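Local coordinates for protein PML (Homo sapiens, PDB 6IMQ) that scaffolds nuclear bodies, whose biogenesis is regulated by oligomerization of its zinc-binding B1-box, at the interface of chains A and B. Numbering follows the deposited sequence. Chains: chain A/B, Protein PML.

The interface of chains A and B. Residues chain A 47, 49-50; chain B 35, 39, 44, 46-48.
The guanidinium of A:Arg47 and the side-chain amide of B:Gln39 reach toward each other across the interface, their planes turned 66° apart. NH2 of A:Arg47 lies 3.8 Å from NE2 of B:Gln39; both are donors, so this is contact without a bond. CG of B:Gln39 lies over one face of the B:Phe35 ring, toward its rim. The other terminal nitrogen, NH1 of A:Arg47, lies 3.6 Å from CD of B:Pro48, and the two side chains run antiparallel past one another. A bend at chi3 (-58°) turns the A:Arg47 guanidinium toward chain B.

A direct backbone hydrogen bond runs from B:Ala46 N to A:Leu49 O, 3.3 Å long. It is nearly straight at the hydrogen (168°), but the donor sits above the carbonyl plane. The same A:Leu49 O takes part in a water bridge. Water 1 lies 2.6 Å from A:Leu49 O. It also meets the B:His44 carbonyl O and, nearly in line with the N-H, the B:Gln39 amide NE2. CD2 of A:Leu49 packs 4.0 Å from CB of B:Arg47, the side chains side by side.

This is part of the asymmetric interface between two B1-box zinc fingers, in keeping with B1 oligomerization. Chain A supplies strand 46-48 and its C-terminal tail. Chain B supplies helix 32-41, strand 46-48 and the loop residue B:His44, a zinc ligand.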
loop_
_atom_site.group_PDB
_atom_site.type_symbol
_atom_site.label_atom_id
_atom_site.label_comp_id
_atom_site.label_asym_id
_atom_site.label_seq_id
_atom_site.Cartn_x
_atom_site.Cartn_y
_atom_site.Cartn_z
ATOM N N ARG A 47 -1.632 -1.853 9.520
ATOM C CA ARG A 47 -0.251 -1.466 9.777
ATOM C C ARG A 47 -0.063 -0.029 9.348
ATOM O O ARG A 47 -0.787 0.450 8.457
ATOM C CB ARG A 47 0.729 -2.355 8.996
ATOM C CG ARG A 47 0.332 -2.398 7.523
ATOM C CD ARG A 47 1.257 -3.226 6.663
ATOM N NE ARG A 47 2.652 -2.810 6.670
ATOM C CZ ARG A 47 3.245 -2.135 5.692
ATOM N NH1 ARG A 47 2.571 -1.765 4.611
ATOM N NH2 ARG A 47 4.529 -1.836 5.803
ATOM N N LEU A 49 1.894 2.866 7.242
ATOM C CA LEU A 49 2.451 2.782 5.900
ATOM C C LEU A 49 3.970 2.716 5.895
ATOM O O LEU A 49 4.554 2.126 4.978
ATOM C CB LEU A 49 2.013 4.000 5.099
ATOM C CG LEU A 49 0.630 4.042 4.472
ATOM C CD1 LEU A 49 0.521 5.309 3.652
ATOM C CD2 LEU A 49 0.459 2.819 3.601
ATOM N N ALA A 50 4.620 3.273 6.910
ATOM C CA ALA A 50 6.069 3.188 7.036
ATOM C C ALA A 50 6.426 2.327 8.242
ATOM O O ALA A 50 6.012 1.172 8.335
ATOM C CB ALA A 50 6.673 4.575 7.155
ATOM N N PHE B 35 10.077 -7.213 -1.416
ATOM C CA PHE B 35 9.614 -6.149 -0.540
ATOM C C PHE B 35 10.257 -6.239 0.841
ATOM O O PHE B 35 10.631 -5.211 1.409
ATOM C CB PHE B 35 8.104 -6.177 -0.414
ATOM C CG PHE B 35 7.573 -5.080 0.431
ATOM C CD1 PHE B 35 7.717 -3.766 0.037
ATOM C CD2 PHE B 35 6.957 -5.358 1.628
ATOM C CE1 PHE B 35 7.236 -2.745 0.816
ATOM C CE2 PHE B 35 6.473 -4.348 2.415
ATOM C CZ PHE B 35 6.605 -3.031 2.006
ATOM N N GLN B 39 12.314 -3.245 2.712
ATOM C CA GLN B 39 12.028 -2.697 4.037
ATOM C C GLN B 39 13.249 -2.741 4.956
ATOM O O GLN B 39 13.348 -1.939 5.895
ATOM C CB GLN B 39 10.874 -3.456 4.704
ATOM C CG GLN B 39 9.583 -3.516 3.918
ATOM C CD GLN B 39 8.975 -2.147 3.703
ATOM O OE1 GLN B 39 9.269 -1.478 2.713
ATOM N NE2 GLN B 39 8.114 -1.726 4.623
ATOM N N HIS B 44 10.755 3.581 3.349
ATOM C CA HIS B 44 9.850 4.224 2.408
ATOM C C HIS B 44 8.405 3.907 2.769
ATOM O O HIS B 44 8.098 2.800 3.227
ATOM C CB HIS B 44 10.108 3.750 0.970
ATOM C CG HIS B 44 11.359 4.297 0.353
ATOM N ND1 HIS B 44 11.768 3.948 -0.917
ATOM C CD2 HIS B 44 12.282 5.173 0.816
ATOM C CE1 HIS B 44 12.889 4.579 -1.207
ATOM N NE2 HIS B 44 13.226 5.330 -0.174
ATOM N N ALA B 46 5.025 2.564 1.790
ATOM C CA ALA B 46 4.637 1.571 0.799
ATOM C C ALA B 46 3.371 0.904 1.290
ATOM O O ALA B 46 3.009 1.002 2.469
ATOM C CB ALA B 46 5.744 0.540 0.558
ATOM N N ARG B 47 2.709 0.201 0.386
ATOM C CA ARG B 47 1.467 -0.432 0.770
ATOM C C ARG B 47 1.278 -1.776 0.089
ATOM O O ARG B 47 1.759 -1.991 -1.032
ATOM C CB ARG B 47 0.272 0.467 0.431
ATOM C CG ARG B 47 -0.048 0.538 -1.043
ATOM C CD ARG B 47 -1.542 0.684 -1.125
ATOM N NE ARG B 47 -2.073 1.193 -2.371
ATOM C CZ ARG B 47 -2.866 0.485 -3.164
ATOM N NH1 ARG B 47 -3.193 -0.763 -2.846
ATOM N NH2 ARG B 47 -3.334 1.025 -4.272
ATOM N N PRO B 48 0.561 -2.686 0.741
ATOM C CA PRO B 48 0.075 -3.874 0.036
ATOM C C PRO B 48 -0.825 -3.461 -1.114
ATOM O O PRO B 48 -1.472 -2.414 -1.081
ATOM C CB PRO B 48 -0.700 -4.644 1.113
ATOM C CG PRO B 48 -0.174 -4.097 2.436
ATOM C CD PRO B 48 0.115 -2.647 2.146
HETATM O O HOH W 1 6.667 0.751 4.238
#